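Local coordinates for epimerase domain-containing protein (Bacillus cereus HuA2-4, PDB 6ZLK) that catalyses the NAD-dependent interconversion of UDP-glucuronic acid and UDP-galacturonic acid by inverting the configuration at C4 of the sugar, at residues G7-I12 / G30-I35; A19-S24 / S54-I59; G36-T41 / R183-M188; L81-G86 / T100-V105. All coordinates share one frame; numbering follows the deposited sequence.

Interaction 1 of 4, residues G7-I12 / G30-I35; sequences GAAGFI and GIDHFI. With NAD (nicotinamide-adenine-dinucleotide), chain E.
Gly-7 N donates to Ile-31 O at 2.9 Å and the CA atoms of Gly-7 and Asp-32 are 4.9 Å apart, which sets the type I turn from Gly-7 to Gly-10 directly against the end of strand 27-31. Asp-32 carries the side-chain contact. With CG anti to the backbone N (chi1 -160°), its carboxylate reaches the turn, and OD2 accepts from Ala-9 N at 3.0 Å, the donor standing above the carboxylate plane. The same OD2 receives the NAD hydroxyl O3B, while OD1 receives O2B at 2.7 Å. OD1 also accepts from Phe-34 N, closing an Asx turn, so bonds to both oxygens fix the rotation of the group. This two-pronged hold on the adenosine ribose is the classic acid signature of NAD-binding Rossmann folds, consistent with NAD rather than NADP as cofactor. Apolar contacts flank it: Ala-8 CB presses on Gly-30 CA at 3.4 Å, tighter than usual, and Ala-9 CB sits in the plane of the Phe-34 ring, at its edge, 3.6 Å from CE1. Beyond the N-cap Gly-10, Phe-11 N and Ile-12 N give nearly straight bonds to NAD O2A (2.8 Å) and O2N (2.9 Å), placing the diphosphate at the helix start, where the helix dipole would probably favour its charge. The contact lies within the beta-alpha-beta unit of strand 2-6, helix 11-21 and strand 27-31; Ile-31 is backbone-bonded to Val-5, Ala-9 touches Ile-47 of helix 44-51, and Phe-11 and Ile-12 pack on Val-179 of strand 171-180 and Ile-218 of helix 218-230.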
# COMPACT_ATOMS: atom_id res chain seq x y z
N GLY A 7 19.61 -1.06 -5.37
CA GLY A 7 19.37 -2.15 -6.31
C GLY A 7 20.30 -2.09 -7.50
O GLY A 7 19.91 -2.55 -8.58
N ALA A 8 21.52 -1.60 -7.30
CA ALA A 8 22.51 -1.28 -8.35
C ALA A 8 22.99 -2.54 -9.08
O ALA A 8 23.52 -2.39 -10.22
CB ALA A 8 23.66 -0.53 -7.73
N ALA A 9 22.87 -3.74 -8.48
CA ALA A 9 23.33 -4.99 -9.15
C ALA A 9 22.23 -5.67 -9.96
O ALA A 9 22.52 -6.64 -10.70
CB ALA A 9 23.87 -5.93 -8.09
N GLY A 10 21.03 -5.11 -9.94
CA GLY A 10 19.88 -5.67 -10.65
C GLY A 10 19.94 -5.33 -12.14
O GLY A 10 20.91 -4.65 -12.64
N PHE A 11 18.92 -5.76 -12.86
CA PHE A 11 18.81 -5.58 -14.32
C PHE A 11 18.90 -4.09 -14.67
O PHE A 11 19.81 -3.62 -15.36
CB PHE A 11 17.49 -6.20 -14.77
CG PHE A 11 16.97 -5.82 -16.12
CD1 PHE A 11 17.82 -5.60 -17.20
CD2 PHE A 11 15.61 -5.80 -16.34
CE1 PHE A 11 17.29 -5.32 -18.44
CE2 PHE A 11 15.07 -5.51 -17.58
CZ PHE A 11 15.92 -5.29 -18.65
N ILE A 12 17.94 -3.31 -14.13
CA ILE A 12 17.89 -1.87 -14.49
C ILE A 12 19.02 -1.08 -13.82
O ILE A 12 19.68 -0.26 -14.50
CB ILE A 12 16.49 -1.30 -14.27
CG1 ILE A 12 15.51 -2.09 -15.15
CG2 ILE A 12 16.49 0.19 -14.64
CD1 ILE A 12 14.06 -1.72 -14.97
N GLY A 30 26.48 2.34 -5.30
CA GLY A 30 25.50 1.28 -5.52
C GLY A 30 25.33 0.48 -4.26
O GLY A 30 26.36 0.20 -3.59
N ILE A 31 24.12 0.17 -3.87
CA ILE A 31 23.89 -0.70 -2.71
C ILE A 31 23.00 -1.84 -3.15
O ILE A 31 21.94 -1.59 -3.75
CB ILE A 31 23.37 0.07 -1.47
CG1 ILE A 31 23.25 -0.86 -0.26
CG2 ILE A 31 22.05 0.79 -1.76
CD1 ILE A 31 23.08 -0.13 1.05
N ASP A 32 23.34 -3.07 -2.83
CA ASP A 32 22.61 -4.26 -3.27
C ASP A 32 23.07 -5.44 -2.41
O ASP A 32 24.25 -5.60 -2.39
CB ASP A 32 22.84 -4.41 -4.79
CG ASP A 32 21.78 -5.30 -5.42
OD1 ASP A 32 21.55 -6.39 -4.89
OD2 ASP A 32 21.09 -4.86 -6.40
N HIS A 33 22.18 -6.27 -1.86
CA HIS A 33 22.71 -7.50 -1.19
C HIS A 33 22.20 -8.75 -1.90
O HIS A 33 22.31 -9.86 -1.27
CB HIS A 33 22.50 -7.54 0.31
CG HIS A 33 21.08 -7.74 0.66
ND1 HIS A 33 20.10 -7.01 -0.00
CD2 HIS A 33 20.48 -8.51 1.58
CE1 HIS A 33 18.93 -7.35 0.52
NE2 HIS A 33 19.13 -8.31 1.47
N PHE A 34 21.93 -8.66 -3.20
CA PHE A 34 21.80 -9.81 -4.11
C PHE A 34 20.64 -10.70 -3.68
O PHE A 34 20.83 -11.88 -3.36
CB PHE A 34 23.09 -10.62 -4.15
CG PHE A 34 24.34 -9.91 -4.60
CD1 PHE A 34 24.33 -8.85 -5.48
CD2 PHE A 34 25.57 -10.38 -4.19
CE1 PHE A 34 25.50 -8.21 -5.88
CE2 PHE A 34 26.75 -9.77 -4.62
CZ PHE A 34 26.70 -8.65 -5.42
N ILE A 35 19.43 -10.18 -3.58
CA ILE A 35 18.22 -10.99 -3.32
C ILE A 35 17.27 -10.87 -4.52
O ILE A 35 17.64 -10.33 -5.58
CB ILE A 35 17.57 -10.61 -1.99
CG1 ILE A 35 17.06 -9.16 -2.02
CG2 ILE A 35 18.60 -10.84 -0.89
CD1 ILE A 35 16.11 -8.80 -0.89
PA NAD E . 16.18 -6.72 -10.06
O1A NAD E . 15.62 -7.76 -9.17
O2A NAD E . 17.07 -7.11 -11.20
O5B NAD E . 16.88 -5.54 -9.28
C5B NAD E . 16.48 -5.09 -7.97
C4B NAD E . 17.65 -5.21 -7.03
O4B NAD E . 17.23 -4.76 -5.72
C3B NAD E . 18.19 -6.62 -6.85
O3B NAD E . 19.48 -6.82 -7.42
C2B NAD E . 18.09 -6.86 -5.34
O2B NAD E . 19.15 -7.59 -4.76
C1B NAD E . 18.05 -5.43 -4.79
N9A NAD E . 17.39 -5.30 -3.50
C8A NAD E . 16.13 -5.70 -3.16
N7A NAD E . 15.82 -5.45 -1.91
C5A NAD E . 16.99 -4.91 -1.39
C6A NAD E . 17.35 -4.46 -0.11
N6A NAD E . 16.56 -4.56 0.98
N1A NAD E . 18.59 -3.93 0.05
C2A NAD E . 19.41 -3.86 -1.02
N3A NAD E . 19.20 -4.30 -2.27
C4A NAD E . 17.97 -4.79 -2.39
O3 NAD E . 14.88 -6.00 -10.67
PN NAD E . 14.76 -4.95 -11.92
O1N NAD E . 14.06 -5.66 -12.99
O2N NAD E . 16.06 -4.34 -12.12
O5D NAD E . 13.80 -3.88 -11.28
C5D NAD E . 14.35 -2.72 -10.77
C4D NAD E . 13.22 -1.84 -10.33
O4D NAD E . 12.39 -1.50 -11.45
C3D NAD E . 12.30 -2.45 -9.27
O3D NAD E . 11.92 -1.44 -8.31
C2D NAD E . 11.05 -2.85 -10.06
O2D NAD E . 9.90 -2.95 -9.21
C1D NAD E . 11.07 -1.75 -11.11
N1N NAD E . 10.45 -2.13 -12.37
C2N NAD E . 11.03 -3.05 -13.19
C3N NAD E . 10.42 -3.38 -14.35
C7N NAD E . 10.98 -4.44 -15.24
O7N NAD E . 10.36 -4.65 -16.27
N7N NAD E . 12.13 -5.04 -14.91
C4N NAD E . 9.26 -2.69 -14.76
C5N NAD E . 8.61 -1.87 -13.84
C6N NAD E . 9.25 -1.56 -12.68

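Interaction 2 of 4, residues A19-S24 / S54-I59; sequences ALLKNS and SRFQFI
Leu-21 O is gripped by two nitrogens of Arg-55, NH2 at 2.9 Å and NH1 at 3.0 Å, an end-on fork closing on a single oxygen. The oxygen lies only 3° out of the guanidinium plane; NH2 approaches within the carbonyl plane, whereas NH1 is tilted from it. A bend in the arginine chain at chi3 (-72°) turns the group toward the carbonyl, and Ser-24 CA covers the centre of one guanidinium face from 3.7 Å above. The aliphatic part is used as well: Arg-55 CD rests 3.5 Å from Ser-24 O. Apart from this polar end, Leu-21 sends its two methyls to different partners. CD1 meets Phe-56 CB at 3.8 Å, the two side chains crossing at about a right angle, while CD2 lies against the backbone carbonyl of Arg-55. Leu-50 of helix 44-51 touches both Leu-21 and Phe-56, and the leucine thereby joins the apolar layer where helices 11-21 and 44-51 meet the strand. The contact thus joins the C-terminal part of helix 11-21 to the start of strand 56-59, in the Rossmann-type half of the protein. Arg-55 NH1 has a further acceptor in Tyr-26 O, and Asn-23 O is close but poorly angled for a bond. One cation therefore serves main-chain carbonyls around the end of a helix, where the helix dipole should add negative potential, probably reinforcing the bonds without a carboxylate partner across the contact.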
# COMPACT_ATOMS: atom_id res chain seq x y z
N ALA A 19 25.42 3.93 -17.22
CA ALA A 19 25.07 5.17 -17.95
C ALA A 19 25.51 6.41 -17.15
O ALA A 19 26.09 7.35 -17.76
CB ALA A 19 23.60 5.22 -18.24
N LEU A 20 25.21 6.47 -15.87
CA LEU A 20 25.62 7.64 -15.06
C LEU A 20 27.13 7.84 -15.10
O LEU A 20 27.58 9.00 -15.18
CB LEU A 20 25.12 7.52 -13.63
CG LEU A 20 23.61 7.50 -13.50
CD1 LEU A 20 23.19 7.05 -12.11
CD2 LEU A 20 22.98 8.82 -13.84
N LEU A 21 27.89 6.76 -15.02
CA LEU A 21 29.36 6.85 -14.89
C LEU A 21 29.97 7.33 -16.20
O LEU A 21 31.09 7.84 -16.11
CB LEU A 21 29.97 5.54 -14.47
CG LEU A 21 29.70 5.13 -13.04
CD1 LEU A 21 30.05 3.67 -12.80
CD2 LEU A 21 30.44 6.03 -12.07
N LYS A 22 29.24 7.32 -17.32
CA LYS A 22 29.74 7.92 -18.59
C LYS A 22 29.96 9.42 -18.44
O LYS A 22 30.71 9.98 -19.24
CB LYS A 22 28.81 7.56 -19.75
CG LYS A 22 28.98 6.10 -20.10
CD LYS A 22 28.20 5.66 -21.28
CE LYS A 22 28.38 4.16 -21.46
NZ LYS A 22 27.40 3.63 -22.44
N ASN A 23 29.24 10.08 -17.55
CA ASN A 23 29.42 11.52 -17.27
C ASN A 23 30.51 11.63 -16.19
O ASN A 23 30.30 11.17 -15.06
CB ASN A 23 28.10 12.13 -16.88
CG ASN A 23 28.16 13.64 -16.75
OD1 ASN A 23 29.15 14.20 -16.28
ND2 ASN A 23 27.08 14.29 -17.13
N SER A 24 31.66 12.23 -16.54
CA SER A 24 32.81 12.31 -15.62
C SER A 24 32.47 13.12 -14.37
O SER A 24 33.20 13.00 -13.40
CB SER A 24 34.02 12.88 -16.33
OG SER A 24 33.67 14.18 -16.74
N SER A 54 36.93 4.68 -10.87
CA SER A 54 37.30 5.37 -9.62
C SER A 54 36.09 6.14 -9.05
O SER A 54 36.14 6.51 -7.88
CB SER A 54 38.49 6.28 -9.85
OG SER A 54 38.15 7.27 -10.76
N ARG A 55 35.03 6.32 -9.81
CA ARG A 55 33.87 7.14 -9.37
C ARG A 55 32.71 6.25 -8.96
O ARG A 55 31.64 6.80 -8.62
CB ARG A 55 33.46 8.14 -10.43
CG ARG A 55 34.52 9.20 -10.64
CD ARG A 55 34.18 10.10 -11.80
NE ARG A 55 34.35 9.43 -13.08
CZ ARG A 55 33.39 9.03 -13.91
NH1 ARG A 55 32.10 9.23 -13.68
NH2 ARG A 55 33.71 8.42 -15.04
N PHE A 56 32.95 4.95 -8.81
CA PHE A 56 31.92 3.97 -8.38
C PHE A 56 32.36 3.30 -7.08
O PHE A 56 33.57 2.89 -6.95
CB PHE A 56 31.66 2.94 -9.48
CG PHE A 56 30.57 1.98 -9.10
CD1 PHE A 56 29.25 2.40 -9.15
CD2 PHE A 56 30.82 0.72 -8.62
CE1 PHE A 56 28.22 1.56 -8.77
CE2 PHE A 56 29.77 -0.16 -8.32
CZ PHE A 56 28.47 0.29 -8.37
N GLN A 57 31.44 3.21 -6.13
CA GLN A 57 31.63 2.44 -4.88
C GLN A 57 30.45 1.50 -4.73
O GLN A 57 29.29 1.94 -5.04
CB GLN A 57 31.55 3.37 -3.66
CG GLN A 57 31.66 2.67 -2.30
CD GLN A 57 31.46 3.56 -1.09
OE1 GLN A 57 31.25 4.77 -1.18
NE2 GLN A 57 31.54 2.95 0.09
N PHE A 58 30.68 0.28 -4.32
CA PHE A 58 29.61 -0.70 -4.08
C PHE A 58 29.53 -1.07 -2.61
O PHE A 58 30.57 -1.29 -1.94
CB PHE A 58 29.81 -1.90 -4.98
CG PHE A 58 28.71 -2.90 -4.86
CD1 PHE A 58 27.44 -2.60 -5.33
CD2 PHE A 58 28.93 -4.12 -4.25
CE1 PHE A 58 26.43 -3.52 -5.22
CE2 PHE A 58 27.91 -5.05 -4.17
CZ PHE A 58 26.65 -4.74 -4.64
N ILE A 59 28.29 -1.17 -2.09
CA ILE A 59 28.01 -1.65 -0.72
C ILE A 59 27.13 -2.88 -0.85
O ILE A 59 25.99 -2.80 -1.34
CB ILE A 59 27.33 -0.56 0.12
CG1 ILE A 59 28.20 0.69 0.21
CG2 ILE A 59 26.94 -1.07 1.50
CD1 ILE A 59 27.43 1.90 0.63

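Interaction 3 of 4, residues G36-T41 / R183-M188; sequences GPTPAT and RQRPDM. With UGA (uridine-5'-diphosphate-glucuronic acid), chain F.
Pro-37 and Thr-38 supply the van der Waals part of the contact. The Pro-37 ring lies obliquely across the Arg-185 and Asp-187 side chains, its CG being 3.7 Å from Asp-187 OD1 and 3.8 Å from Arg-185 NE, so it covers the ion pair these two form. Thr-38 crosses Pro-186 at about a right angle, OG1 coming within 3.5 Å of Pro-186 CD. A water makes the polar link, donating to Asp-187 OD1 at 2.6 Å and sharing a hydrogen bond with Thr-38 OG1 at 3.0 Å. The ionic part lies inside 183-188: Arg-185, bent at chi3 (-50°) to bring its guanidinium alongside Asp-187, grips it side-on, NE to OD1 and NH2 to OD2, the latter bond at 2.9 Å and 174° and with OD2 in the guanidinium plane. The two bonds limit its rotation, OD1 standing 19° out of that plane, and with Met-188 CG over one face the group presents its outer nitrogens to the ligands. NH2 donates to O2' of UDP-glucuronic acid at 3.0 Å and NH1 more loosely to O3'; with UDP-galacturonic acid NH2 bonds the carboxylate oxygen O'P. NH1 also forms a salt bridge with the NAD phosphate oxygen O1N. Arg-185 therefore joins sugar and cofactor, with Asp-187 as its second-shell positioner. In the fold, the loop between strand 27-31 and helix 44-51 meets the loop between strand 171-180 and helix 189-198. Pro-85 touches both Pro-37 and Arg-185, Phe-11 of helix 11-21 packs on Arg-185, and Pro-186 rests on Leu-42 and on His-191 of helix 189-198.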
# COMPACT_ATOMS: atom_id res chain seq x y z
N GLY A 36 16.08 -11.43 -4.37
CA GLY A 36 15.07 -11.49 -5.40
C GLY A 36 15.31 -12.61 -6.41
O GLY A 36 16.04 -13.57 -6.19
N PRO A 37 14.66 -12.54 -7.57
CA PRO A 37 14.59 -13.71 -8.44
C PRO A 37 15.86 -14.04 -9.23
O PRO A 37 16.00 -15.17 -9.64
CB PRO A 37 13.41 -13.37 -9.35
CG PRO A 37 13.38 -11.83 -9.39
CD PRO A 37 13.76 -11.43 -7.99
N THR A 38 16.74 -13.07 -9.45
CA THR A 38 17.96 -13.30 -10.24
C THR A 38 19.03 -13.81 -9.30
O THR A 38 19.34 -13.19 -8.32
CB THR A 38 18.46 -12.03 -10.93
OG1 THR A 38 17.29 -11.60 -11.65
CG2 THR A 38 19.65 -12.34 -11.80
N PRO A 39 19.62 -15.00 -9.58
CA PRO A 39 20.71 -15.46 -8.73
C PRO A 39 21.90 -14.50 -8.81
O PRO A 39 22.16 -13.88 -9.84
CB PRO A 39 21.03 -16.85 -9.27
CG PRO A 39 20.44 -16.90 -10.66
CD PRO A 39 19.30 -15.90 -10.69
N ALA A 40 22.69 -14.46 -7.72
CA ALA A 40 23.81 -13.51 -7.53
C ALA A 40 24.88 -13.75 -8.57
O ALA A 40 25.61 -12.81 -8.95
CB ALA A 40 24.41 -13.66 -6.17
N THR A 41 25.00 -15.01 -9.00
CA THR A 41 26.01 -15.42 -9.96
C THR A 41 25.88 -14.58 -11.24
O THR A 41 26.90 -14.37 -11.91
CB THR A 41 25.88 -16.94 -10.14
OG1 THR A 41 27.15 -17.28 -10.68
CG2 THR A 41 24.66 -17.28 -10.95
N ARG A 183 20.60 -8.28 -20.29
CA ARG A 183 20.66 -8.39 -18.79
C ARG A 183 19.26 -8.54 -18.21
O ARG A 183 19.11 -8.53 -17.01
CB ARG A 183 21.39 -7.24 -18.11
CG ARG A 183 22.77 -6.97 -18.65
CD ARG A 183 23.42 -5.98 -17.68
NE ARG A 183 24.53 -5.41 -18.38
CZ ARG A 183 25.18 -4.35 -18.01
NH1 ARG A 183 24.82 -3.69 -16.91
NH2 ARG A 183 26.21 -3.95 -18.72
N GLN A 184 18.23 -8.61 -19.05
CA GLN A 184 16.87 -8.79 -18.50
C GLN A 184 16.81 -9.96 -17.52
O GLN A 184 17.48 -10.95 -17.68
CB GLN A 184 15.86 -9.00 -19.60
CG GLN A 184 14.44 -8.91 -19.12
CD GLN A 184 13.41 -9.38 -20.11
OE1 GLN A 184 13.55 -10.39 -20.81
NE2 GLN A 184 12.33 -8.62 -20.20
N ARG A 185 16.10 -9.79 -16.43
CA ARG A 185 16.04 -10.82 -15.37
C ARG A 185 15.62 -12.16 -15.99
O ARG A 185 14.70 -12.21 -16.83
CB ARG A 185 15.07 -10.44 -14.25
CG ARG A 185 15.20 -9.04 -13.66
CD ARG A 185 14.45 -9.03 -12.36
NE ARG A 185 13.09 -9.55 -12.44
CZ ARG A 185 11.97 -8.85 -12.71
NH1 ARG A 185 11.98 -7.54 -12.87
NH2 ARG A 185 10.81 -9.48 -12.73
N PRO A 186 16.14 -13.30 -15.52
CA PRO A 186 15.74 -14.62 -16.04
C PRO A 186 14.29 -15.06 -15.79
O PRO A 186 13.86 -16.04 -16.42
CB PRO A 186 16.68 -15.62 -15.39
CG PRO A 186 17.56 -14.85 -14.49
CD PRO A 186 17.33 -13.37 -14.65
N ASP A 187 13.55 -14.37 -14.92
CA ASP A 187 12.13 -14.71 -14.65
C ASP A 187 11.24 -14.00 -15.67
O ASP A 187 10.07 -14.30 -15.69
CB ASP A 187 11.71 -14.39 -13.20
CG ASP A 187 11.82 -12.93 -12.80
OD1 ASP A 187 12.87 -12.36 -13.00
OD2 ASP A 187 10.83 -12.37 -12.30
N MET A 188 11.77 -13.06 -16.44
CA MET A 188 10.89 -12.28 -17.36
C MET A 188 10.66 -13.02 -18.66
O MET A 188 11.35 -13.97 -19.02
CB MET A 188 11.51 -10.90 -17.58
CG MET A 188 11.45 -10.09 -16.31
SD MET A 188 11.84 -8.34 -16.62
CE MET A 188 10.35 -7.71 -17.34
C1' UGA F . 7.48 -6.81 -15.76
C2' UGA F . 8.45 -6.99 -14.60
O2' UGA F . 8.58 -8.38 -14.34
C3' UGA F . 7.99 -6.29 -13.34
O3' UGA F . 9.09 -6.31 -12.42
C4' UGA F . 7.55 -4.86 -13.61
O4' UGA F . 6.96 -4.33 -12.41
C5' UGA F . 6.53 -4.83 -14.76
O5' UGA F . 7.10 -5.46 -15.91
C6' UGA F . 6.02 -3.45 -15.19
O'P UGA F . 5.81 -2.59 -14.37
O'Q UGA F . 5.77 -3.25 -16.35
PB UGA F . 5.51 -8.24 -16.74
O1B UGA F . 4.85 -7.21 -17.56
O2B UGA F . 4.73 -9.33 -16.11
O3B UGA F . 6.40 -7.69 -15.53
O3A UGA F . 6.68 -8.83 -17.65
PA UGA F . 7.11 -10.26 -18.20
O1A UGA F . 7.50 -11.10 -17.06
O2A UGA F . 8.07 -10.01 -19.30
O5D UGA F . 5.73 -10.83 -18.80
C5D UGA F . 5.06 -10.24 -19.90
C4D UGA F . 3.98 -11.18 -20.34
O4D UGA F . 4.55 -12.47 -20.71
C3D UGA F . 2.91 -11.49 -19.29
O3D UGA F . 1.67 -11.26 -19.96
C2D UGA F . 3.12 -12.96 -18.92
O2D UGA F . 1.88 -13.64 -18.85
C1D UGA F . 3.80 -13.53 -20.16
N1 UGA F . 4.72 -14.64 -19.90
C6 UGA F . 5.75 -14.53 -19.01
C2 UGA F . 4.57 -15.76 -20.72
O2 UGA F . 3.65 -15.90 -21.52
N3 UGA F . 5.53 -16.70 -20.56
C4 UGA F . 6.59 -16.66 -19.68
O4 UGA F . 7.35 -17.63 -19.64
C5 UGA F . 6.67 -15.49 -18.85
O HOH W 1 15.09 -13.53 -12.27

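Interaction 4 of 4, residues L81-G86 / T100-V105; sequences LAAIPG and TNNIMV. With NAD (nicotinamide-adenine-dinucleotide), chain E.
Ala-82 O, one residue after the Leu-81 carbonyl that accepts the ribose hydroxyl O3D of NAD, and Asn-101 O are both acceptors, bridged by a water that donates to them at 2.8 Å and 2.7 Å respectively. That water takes up a helix carbonyl released by a pi-type turn: Val-105 N bonds to Thr-100 O, five residues back, instead of to Asn-101 O. Ala-82 CB lies against the adenine. At Ala-83 the helix comes very near, the methyl CB being 3.2 Å from Asn-102 OD1. With CG beside its backbone N (chi1 -63°), Asn-102 brings its amide to Ile-84: OD1 accepts from Ile-84 N at 2.8 Å in the carbonyl plane, on a lone pair, while Asn-102 ND2 donates to Ile-84 O at 3.1 Å and 168°. One amide thus meets both main-chain groups of a residue in extended conformation, much as a neighbouring strand would. Its rotation is further fixed by Thr-152 OG1, which bonds to ND2. In Rossmann terms 81-86 is the loop that leaves strand 77-80 along the cofactor, and helix 96-113 follows it. Ile-84 CG1 also packs on the Asn-101 side chain, 3.8 Å from ND2. The bond from Asn-101 ND2 to Pro-97 O sets the amide so that OD1 meets the adenine amino group N6A at 3.0 Å. Pro-85 puts CG 3.7 Å from NAD O1A and touches the UDP-sugar too. Gly-86, likewise in the sugar pocket, passes its carbonyl to Tyr-98 OH, while on the helix Ile-103 packs against Ile-103 of the second subunit.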
# COMPACT_ATOMS: atom_id res chain seq x y z
N LEU A 81 15.78 1.95 -6.83
CA LEU A 81 15.34 0.82 -7.65
C LEU A 81 15.23 -0.48 -6.85
O LEU A 81 14.64 -1.45 -7.37
CB LEU A 81 16.27 0.59 -8.83
CG LEU A 81 16.08 1.57 -10.00
CD1 LEU A 81 16.61 2.95 -9.72
CD2 LEU A 81 16.73 1.03 -11.27
N ALA A 82 15.80 -0.54 -5.65
CA ALA A 82 15.77 -1.81 -4.88
C ALA A 82 14.33 -2.22 -4.64
O ALA A 82 13.51 -1.34 -4.27
CB ALA A 82 16.47 -1.69 -3.57
N ALA A 83 14.01 -3.47 -4.89
CA ALA A 83 12.68 -4.02 -4.71
C ALA A 83 12.74 -5.51 -4.98
O ALA A 83 13.78 -5.99 -5.52
CB ALA A 83 11.75 -3.38 -5.67
N ILE A 84 11.66 -6.17 -4.63
CA ILE A 84 11.39 -7.55 -5.10
C ILE A 84 10.38 -7.36 -6.20
O ILE A 84 9.26 -6.90 -5.94
CB ILE A 84 10.87 -8.47 -3.98
CG1 ILE A 84 11.91 -8.58 -2.87
CG2 ILE A 84 10.56 -9.83 -4.60
CD1 ILE A 84 13.19 -9.28 -3.23
N PRO A 85 10.73 -7.69 -7.46
CA PRO A 85 9.81 -7.54 -8.58
C PRO A 85 9.15 -8.90 -8.84
O PRO A 85 9.50 -9.90 -8.26
CB PRO A 85 10.78 -7.10 -9.69
CG PRO A 85 11.98 -8.01 -9.47
CD PRO A 85 12.07 -8.11 -7.95
N GLY A 86 8.20 -8.92 -9.72
CA GLY A 86 7.69 -10.22 -10.20
C GLY A 86 6.23 -10.32 -9.81
O GLY A 86 5.93 -10.57 -8.59
N THR A 100 8.50 -6.29 3.03
CA THR A 100 9.70 -5.82 3.70
C THR A 100 10.57 -5.00 2.73
O THR A 100 10.97 -3.91 3.04
CB THR A 100 10.46 -7.04 4.20
OG1 THR A 100 9.60 -7.62 5.22
CG2 THR A 100 11.82 -6.64 4.75
N ASN A 101 10.78 -5.52 1.55
CA ASN A 101 11.75 -4.85 0.64
C ASN A 101 11.10 -3.76 -0.20
O ASN A 101 11.85 -2.90 -0.69
CB ASN A 101 12.45 -5.88 -0.22
CG ASN A 101 13.27 -6.79 0.66
OD1 ASN A 101 14.18 -6.28 1.31
ND2 ASN A 101 12.90 -8.05 0.75
N ASN A 102 9.78 -3.75 -0.41
CA ASN A 102 9.16 -2.74 -1.27
C ASN A 102 8.53 -1.64 -0.41
O ASN A 102 8.40 -0.50 -0.95
CB ASN A 102 8.12 -3.31 -2.24
CG ASN A 102 8.73 -4.30 -3.22
OD1 ASN A 102 9.96 -4.47 -3.23
ND2 ASN A 102 7.90 -5.01 -3.96
N ILE A 103 8.12 -1.93 0.83
CA ILE A 103 7.46 -0.92 1.70
C ILE A 103 8.41 -0.47 2.81
O ILE A 103 8.72 0.73 2.89
CB ILE A 103 6.13 -1.44 2.25
CG1 ILE A 103 5.23 -1.96 1.14
CG2 ILE A 103 5.43 -0.34 3.03
CD1 ILE A 103 3.88 -2.45 1.57
N MET A 104 8.91 -1.40 3.62
CA MET A 104 9.75 -1.01 4.78
C MET A 104 11.05 -0.35 4.28
O MET A 104 11.46 0.68 4.84
CB MET A 104 10.11 -2.19 5.69
CG MET A 104 8.98 -2.67 6.53
SD MET A 104 8.44 -1.42 7.71
CE MET A 104 9.92 -0.69 8.37
N VAL A 105 11.67 -0.85 3.23
CA VAL A 105 12.91 -0.24 2.69
C VAL A 105 12.63 1.20 2.25
O VAL A 105 13.42 2.09 2.50
CB VAL A 105 13.45 -1.11 1.54
CG1 VAL A 105 14.38 -0.35 0.63
CG2 VAL A 105 14.19 -2.29 2.14
PA NAD E . 16.18 -6.72 -10.06
O1A NAD E . 15.62 -7.76 -9.17
O2A NAD E . 17.07 -7.11 -11.20
O5B NAD E . 16.88 -5.54 -9.28
C5B NAD E . 16.48 -5.09 -7.97
C4B NAD E . 17.65 -5.21 -7.03
O4B NAD E . 17.23 -4.76 -5.72
C3B NAD E . 18.19 -6.62 -6.85
O3B NAD E . 19.48 -6.82 -7.42
C2B NAD E . 18.09 -6.86 -5.34
O2B NAD E . 19.15 -7.59 -4.76
C1B NAD E . 18.05 -5.43 -4.79
N9A NAD E . 17.39 -5.30 -3.50
C8A NAD E . 16.13 -5.70 -3.16
N7A NAD E . 15.82 -5.45 -1.91
C5A NAD E . 16.99 -4.91 -1.39
C6A NAD E . 17.35 -4.46 -0.11
N6A NAD E . 16.56 -4.56 0.98
N1A NAD E . 18.59 -3.93 0.05
C2A NAD E . 19.41 -3.86 -1.02
N3A NAD E . 19.20 -4.30 -2.27
C4A NAD E . 17.97 -4.79 -2.39
O3 NAD E . 14.88 -6.00 -10.67
PN NAD E . 14.76 -4.95 -11.92
O1N NAD E . 14.06 -5.66 -12.99
O2N NAD E . 16.06 -4.34 -12.12
O5D NAD E . 13.80 -3.88 -11.28
C5D NAD E . 14.35 -2.72 -10.77
C4D NAD E . 13.22 -1.84 -10.33
O4D NAD E . 12.39 -1.50 -11.45
C3D NAD E . 12.30 -2.45 -9.27
O3D NAD E . 11.92 -1.44 -8.31
C2D NAD E . 11.05 -2.85 -10.06
O2D NAD E . 9.90 -2.95 -9.21
C1D NAD E . 11.07 -1.75 -11.11
N1N NAD E . 10.45 -2.13 -12.37
C2N NAD E . 11.03 -3.05 -13.19
C3N NAD E . 10.42 -3.38 -14.35
C7N NAD E . 10.98 -4.44 -15.24
O7N NAD E . 10.36 -4.65 -16.27
N7N NAD E . 12.13 -5.04 -14.91
C4N NAD E . 9.26 -2.69 -14.76
C5N NAD E . 8.61 -1.87 -13.84
C6N NAD E . 9.25 -1.56 -12.68
O HOH W 2 11.75 -0.68 -2.18

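Interactions 1, 3 and 4 line the cofactor site, with centres 11 to 15 Å apart, and all three pairs touch: Phe-11 meets 183-188, Ile-12 meets Leu-81, and Pro-85 meets Arg-185. Interaction 2 stands about 14 Å from interaction 1, centre to centre, sharing helix 11-21 with it and joining it through the neighbouring strands 27-31 and 56-59; it does not touch the other two. Along the chain, interaction 2 alternates with interactions 1 and 3, and interaction 4 is nested inside the long loop closed by interaction 3. Early Rossmann elements thus hold the dinucleotide, while the distant 183-188 loop lies beside it and reaches the UDP-sugar, bringing cofactor and substrate into one site.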